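Pex protein (PDB 2DQL) is a cyanobacterial circadian clock-associated protein of the PadR-like transcriptional regulator family and probably binds DNA as a winged-helix dimer. Local coordinates at the interface of chains A and B. Sequence-based numbering; all coordinates share one arbitrary frame. Chains: chain A/B, Pex protein.

Contact 1: the interface of chains A and B. Residues chain A 21, 24-25, 102, 105; chain B 6, 10.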
ATOM      1  N   GLU A  21       2.521   6.772  -8.977  1.00 18.71           N
ATOM      2  CA  GLU A  21       2.937   6.297 -10.288  1.00 18.54           C
ATOM      3  C   GLU A  21       1.802   5.643 -11.064  1.00 17.84           C
ATOM      4  O   GLU A  21       1.633   5.895 -12.259  1.00 17.91           O
ATOM      5  CB  GLU A  21       4.111   5.321 -10.149  1.00 18.96           C
ATOM      6  CG  GLU A  21       5.368   5.950  -9.558  1.00 20.90           C
ATOM      7  CD  GLU A  21       5.448   5.852  -8.038  1.00 21.59           C
ATOM      8  OE1 GLU A  21       4.399   5.874  -7.358  1.00 21.93           O
ATOM      9  OE2 GLU A  21       6.581   5.769  -7.521  1.00 23.54           O
ATOM     10  N   ILE A  24      -1.122   8.219 -11.942  1.00 14.91           N
ATOM     11  CA  ILE A  24      -0.787   9.077 -13.073  1.00 14.64           C
ATOM     12  C   ILE A  24      -1.184   8.389 -14.381  1.00 14.44           C
ATOM     13  O   ILE A  24      -1.782   9.010 -15.261  1.00 13.97           O
ATOM     14  CB  ILE A  24       0.724   9.392 -13.096  1.00 14.75           C
ATOM     15  CG1 ILE A  24       1.075  10.347 -11.947  1.00 14.98           C
ATOM     16  CG2 ILE A  24       1.126   9.979 -14.445  1.00 15.31           C
ATOM     17  CD1 ILE A  24       2.583  10.530 -11.747  1.00 15.63           C
ATOM     18  N   CYS A  25      -0.863   7.105 -14.503  1.00 14.17           N
ATOM     19  CA  CYS A  25      -1.198   6.358 -15.710  1.00 13.97           C
ATOM     20  C   CYS A  25      -2.708   6.167 -15.845  1.00 13.70           C
ATOM     21  O   CYS A  25      -3.258   6.276 -16.942  1.00 13.52           O
ATOM     22  CB  CYS A  25      -0.488   5.002 -15.701  1.00 15.02           C
ATOM     23  SG  CYS A  25       1.306   5.158 -15.689  1.00 16.29           S
ATOM     24  N   LEU A 102       1.775   5.604 -21.376  1.00 19.51           N
ATOM     25  CA  LEU A 102       1.556   5.479 -19.941  1.00 18.84           C
ATOM     26  C   LEU A 102       0.218   4.808 -19.658  1.00 18.68           C
ATOM     27  O   LEU A 102       0.083   4.049 -18.696  1.00 18.27           O
ATOM     28  CB  LEU A 102       1.615   6.860 -19.279  1.00 18.94           C
ATOM     29  CG  LEU A 102       2.991   7.529 -19.355  1.00 19.20           C
ATOM     30  CD1 LEU A 102       2.933   8.901 -18.729  1.00 19.92           C
ATOM     31  CD2 LEU A 102       4.019   6.661 -18.636  1.00 19.91           C
ATOM     32  N   LEU A 105       0.470   1.163 -19.627  1.00 21.37           N
ATOM     33  CA  LEU A 105       1.035   0.621 -18.392  1.00 21.40           C
ATOM     34  C   LEU A 105      -0.093   0.363 -17.395  1.00 21.39           C
ATOM     35  O   LEU A 105      -0.082  -0.637 -16.675  1.00 21.42           O
ATOM     36  CB  LEU A 105       2.061   1.591 -17.795  1.00 21.26           C
ATOM     37  CG  LEU A 105       3.311   1.849 -18.643  1.00 21.54           C
ATOM     38  CD1 LEU A 105       4.258   2.796 -17.906  1.00 20.92           C
ATOM     39  CD2 LEU A 105       4.007   0.517 -18.944  1.00 21.88           C
TER
ATOM     40  N   ILE B   6       8.128   6.582 -13.387  1.00 28.03           N
ATOM     41  CA  ILE B   6       6.878   5.880 -13.628  1.00 27.08           C
ATOM     42  C   ILE B   6       7.188   4.553 -14.304  1.00 26.95           C
ATOM     43  O   ILE B   6       6.691   3.506 -13.895  1.00 26.37           O
ATOM     44  CB  ILE B   6       5.936   6.706 -14.521  1.00 26.62           C
ATOM     45  CG1 ILE B   6       5.653   8.054 -13.855  1.00 26.37           C
ATOM     46  CG2 ILE B   6       4.637   5.949 -14.746  1.00 26.12           C
ATOM     47  CD1 ILE B   6       4.876   9.026 -14.732  1.00 26.82           C
ATOM     48  N   PHE B  10       6.956   0.169 -12.863  1.00 26.97           N
ATOM     49  CA  PHE B  10       6.396  -1.010 -13.508  1.00 27.24           C
ATOM     50  C   PHE B  10       7.478  -2.001 -13.917  1.00 27.66           C
ATOM     51  O   PHE B  10       7.256  -3.209 -13.888  1.00 27.88           O
ATOM     52  CB  PHE B  10       5.577  -0.588 -14.727  1.00 26.79           C
ATOM     53  CG  PHE B  10       4.338   0.185 -14.377  1.00 26.12           C
ATOM     54  CD1 PHE B  10       3.204  -0.473 -13.914  1.00 26.11           C
ATOM     55  CD2 PHE B  10       4.315   1.571 -14.474  1.00 25.77           C
ATOM     56  CE1 PHE B  10       2.063   0.238 -13.552  1.00 25.76           C
ATOM     57  CE2 PHE B  10       3.179   2.290 -14.114  1.00 25.57           C
ATOM     58  CZ  PHE B  10       2.051   1.623 -13.652  1.00 25.58           C
TER

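Contact 2: the interface of chains A and B. Residues chain A 1-3, 6; chain B 24, 65, 95, 102.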
ATOM      1  N   MET A   1      -6.747  -1.160  16.880  1.00 34.38           N
ATOM      2  CA  MET A   1      -7.727  -2.000  16.136  1.00 33.90           C
ATOM      3  C   MET A   1      -8.190  -3.188  16.971  1.00 33.57           C
ATOM      4  O   MET A   1      -7.912  -3.262  18.169  1.00 33.78           O
ATOM      5  CB  MET A   1      -7.104  -2.500  14.831  1.00 33.81           C
ATOM      6  CG  MET A   1      -5.769  -3.208  14.999  1.00 33.73           C
ATOM      7  SD  MET A   1      -5.263  -4.070  13.490  1.00 32.46           S
ATOM      8  CE  MET A   1      -4.943  -2.711  12.386  1.00 32.73           C
ATOM      9  N   LYS A   2      -8.896  -4.116  16.337  1.00 33.25           N
ATOM     10  CA  LYS A   2      -9.388  -5.294  17.035  1.00 32.67           C
ATOM     11  C   LYS A   2      -8.986  -6.569  16.298  1.00 31.80           C
ATOM     12  O   LYS A   2      -8.685  -6.543  15.102  1.00 31.33           O
ATOM     13  CB  LYS A   2     -10.913  -5.229  17.175  1.00 33.62           C
ATOM     14  CG  LYS A   2     -11.481  -6.235  18.169  1.00 34.76           C
ATOM     15  CD  LYS A   2     -10.958  -5.968  19.577  1.00 35.59           C
ATOM     16  CE  LYS A   2     -11.350  -7.073  20.555  1.00 35.90           C
ATOM     17  NZ  LYS A   2     -12.822  -7.191  20.754  1.00 36.45           N
ATOM     18  N   ILE A   3      -8.982  -7.682  17.021  1.00 30.86           N
ATOM     19  CA  ILE A   3      -8.610  -8.970  16.448  1.00 30.02           C
ATOM     20  C   ILE A   3      -9.457  -9.330  15.233  1.00 29.42           C
ATOM     21  O   ILE A   3      -8.944  -9.865  14.252  1.00 28.89           O
ATOM     22  CB  ILE A   3      -8.736 -10.104  17.493  1.00 30.22           C
ATOM     23  CG1 ILE A   3      -7.783  -9.844  18.664  1.00 30.32           C
ATOM     24  CG2 ILE A   3      -8.423 -11.452  16.847  1.00 30.08           C
ATOM     25  CD1 ILE A   3      -6.315  -9.883  18.289  1.00 30.65           C
ATOM     26  N   ILE A   6      -8.274  -8.091  11.971  1.00 22.12           N
ATOM     27  CA  ILE A   6      -7.160  -8.829  11.399  1.00 20.87           C
ATOM     28  C   ILE A   6      -7.718  -9.962  10.546  1.00 20.21           C
ATOM     29  O   ILE A   6      -7.307 -10.160   9.406  1.00 19.31           O
ATOM     30  CB  ILE A   6      -6.244  -9.393  12.507  1.00 20.64           C
ATOM     31  CG1 ILE A   6      -5.654  -8.230  13.311  1.00 20.50           C
ATOM     32  CG2 ILE A   6      -5.128 -10.234  11.891  1.00 20.56           C
ATOM     33  CD1 ILE A   6      -4.857  -8.658  14.521  1.00 21.28           C
TER
ATOM     34  N   ILE B  24       1.142  -7.794  12.365  1.00 12.31           N
ATOM     35  CA  ILE B  24       0.831  -8.427  13.645  1.00 11.54           C
ATOM     36  C   ILE B  24       0.975  -9.941  13.525  1.00 11.50           C
ATOM     37  O   ILE B  24       1.565 -10.581  14.392  1.00 10.40           O
ATOM     38  CB  ILE B  24      -0.602  -8.048  14.110  1.00 11.57           C
ATOM     39  CG1 ILE B  24      -0.606  -6.583  14.567  1.00 12.50           C
ATOM     40  CG2 ILE B  24      -1.064  -8.958  15.249  1.00 11.38           C
ATOM     41  CD1 ILE B  24      -1.993  -6.003  14.753  1.00 12.72           C
ATOM     42  N   PHE B  65      -0.032  -2.584  19.802  1.00 15.61           N
ATOM     43  CA  PHE B  65      -1.284  -3.330  19.792  1.00 16.19           C
ATOM     44  C   PHE B  65      -1.132  -4.600  20.620  1.00 16.04           C
ATOM     45  O   PHE B  65      -1.949  -4.891  21.499  1.00 16.22           O
ATOM     46  CB  PHE B  65      -1.675  -3.714  18.366  1.00 17.01           C
ATOM     47  CG  PHE B  65      -2.820  -4.682  18.299  1.00 18.27           C
ATOM     48  CD1 PHE B  65      -4.139  -4.234  18.341  1.00 18.68           C
ATOM     49  CD2 PHE B  65      -2.579  -6.049  18.245  1.00 18.12           C
ATOM     50  CE1 PHE B  65      -5.200  -5.141  18.327  1.00 19.58           C
ATOM     51  CE2 PHE B  65      -3.632  -6.962  18.232  1.00 19.21           C
ATOM     52  CZ  PHE B  65      -4.943  -6.506  18.273  1.00 18.97           C
ATOM     53  N   TRP B  95      -1.965 -16.087  25.339  1.00 15.32           N
ATOM     54  CA  TRP B  95      -2.192 -15.882  23.913  1.00 14.99           C
ATOM     55  C   TRP B  95      -1.562 -16.932  23.012  1.00 14.94           C
ATOM     56  O   TRP B  95      -1.601 -16.809  21.795  1.00 14.84           O
ATOM     57  CB  TRP B  95      -1.676 -14.504  23.491  1.00 15.58           C
ATOM     58  CG  TRP B  95      -2.627 -13.401  23.773  1.00 16.33           C
ATOM     59  CD1 TRP B  95      -2.992 -12.915  24.994  1.00 16.58           C
ATOM     60  CD2 TRP B  95      -3.321 -12.616  22.803  1.00 16.95           C
ATOM     61  NE1 TRP B  95      -3.868 -11.868  24.844  1.00 16.64           N
ATOM     62  CE2 TRP B  95      -4.086 -11.664  23.507  1.00 17.32           C
ATOM     63  CE3 TRP B  95      -3.369 -12.625  21.404  1.00 18.04           C
ATOM     64  CZ2 TRP B  95      -4.892 -10.720  22.856  1.00 18.20           C
ATOM     65  CZ3 TRP B  95      -4.172 -11.684  20.754  1.00 18.23           C
ATOM     66  CH2 TRP B  95      -4.919 -10.748  21.485  1.00 18.44           C
ATOM     67  N   LEU B 102      -3.210 -16.709  14.407  1.00 12.69           N
ATOM     68  CA  LEU B 102      -2.840 -15.528  13.634  1.00 12.82           C
ATOM     69  C   LEU B 102      -1.576 -15.795  12.826  1.00 12.85           C
ATOM     70  O   LEU B 102      -1.467 -15.346  11.683  1.00 12.48           O
ATOM     71  CB  LEU B 102      -2.648 -14.316  14.550  1.00 12.49           C
ATOM     72  CG  LEU B 102      -3.911 -13.921  15.330  1.00 13.48           C
ATOM     73  CD1 LEU B 102      -3.580 -12.789  16.290  1.00 14.12           C
ATOM     74  CD2 LEU B 102      -5.015 -13.495  14.371  1.00 14.14           C
TER

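Contact 1: the interface of chains A and B
B:Ile6 and B:Phe10 enter the groove between two helices of chain A in a reciprocal apolar interface resembling an exchange of N-terminal helices: helix 3-11 of one copy packs on the body of the other and probably helps join the two PadR-like, winged-helix subunits of the deposited dimer. In chain A the groove is walled by helix 20-31, which gives A:Glu21, A:Ile24 and A:Cys25, and by helix 96-112, which gives A:Leu102 and A:Leu105. B:Ile6 works with both branches. Its CG2, anti to the backbone N, reaches A:Cys25 SG at 3.6 Å and also meets CD2 of A:Leu102. Its CD1 runs out to A:Ile24 CG2 at 3.9 Å. The B:Ile6 side chain lies about perpendicular to those of both A:Ile24 and A:Leu102. One turn further on, the ring of B:Phe10 carries A:Leu105 CB over one face, 3.9 Å above the plane and displaced toward the rim. A:Leu105 CD1 closes on ring atom CD2 of B:Phe10 at 3.6 Å. With chi1 at -62°, the thiol of A:Cys25 lies anti to its own carbonyl carbon and faces the partner helix, where SG also meets B:Phe10 CE2 at 3.8 Å. The same sulfur makes a weak hydrogen bond back to the backbone oxygen of A:Glu21, 3.5 Å from SG. Within chain B, CG2 of B:Ile6 sits at the edge of the B:Phe10 ring, in its plane, and probably helps to hold the aromatic group in place.

Contact 2: the interface of chains A and B
A:Ile3 and B:Phe65 meet where the start of chain A lies against chain B, in an apolar interface between the N-terminal helix 3-11 and the partner's PadR-like body. The tight part gathers round the CD1 methyl of A:Ile3. That methyl touches B:Trp95 CH2 at 3.6 Å and B:Phe65 CZ at the same separation of 3.6 Å, and it lies in plane at the edge of both aromatic groups. A chi2 of -65° bends the A:Ile3 chain, directing CD1 to both rings. The A:Ile3 and B:Trp95 side chains come from opposite directions, whereas A:Ile3 and B:Phe65 cross at about a right angle. Another part of the B:Phe65 rim faces A:Met1: the backbone oxygen O of A:Met1 is 3.3 Å from CE1 of B:Phe65 and in the ring plane, and CG of A:Met1 is 3.9 Å from CD1 of the same ring. Trimming B:Phe65 to an alanine would probably leave A:Met1 and the A:Ile3 methyl without the ring edge they share, freeing the chain start to shift. Deeper along the helix, A:Ile6 puts CD1 3.9 Å from CG2 of B:Ile24, and its CG2 faces B:Leu102 CD2 at a looser 4.1 Å. The thioether of A:Met1 slides past B:Ile24, with SD 4.0 Å from CD1. The looser margin is at A:Lys2, which buries merely 4 Å² against the partner; its backbone N stays 4.3 Å from B:Phe65 CE1. Together the contacts hold the first residues of one chain on the other, probably helping to join the two subunits of the dimer seen in the crystal.

Contact 1 and contact 2 lie about 35 Å apart, measured between the centres of their C-alpha atoms, and belong to one two-fold symmetric interface. The chains swap roles: chain B lends helix 3-11 in contact 1, and chain A lends it in contact 2. Residue 6 of the visiting helix is inserted in both, and residues 24 and 102 of the partner receive it. Contact 1 covers the later part of the helix, through residue 10, and contact 2 its start, through residues 1 to 3, so, apart from the shared residue 6, each involves a different stretch of the chain start. This reciprocal exchange probably ties the two bodies together at widely separated points and so supports the dimer.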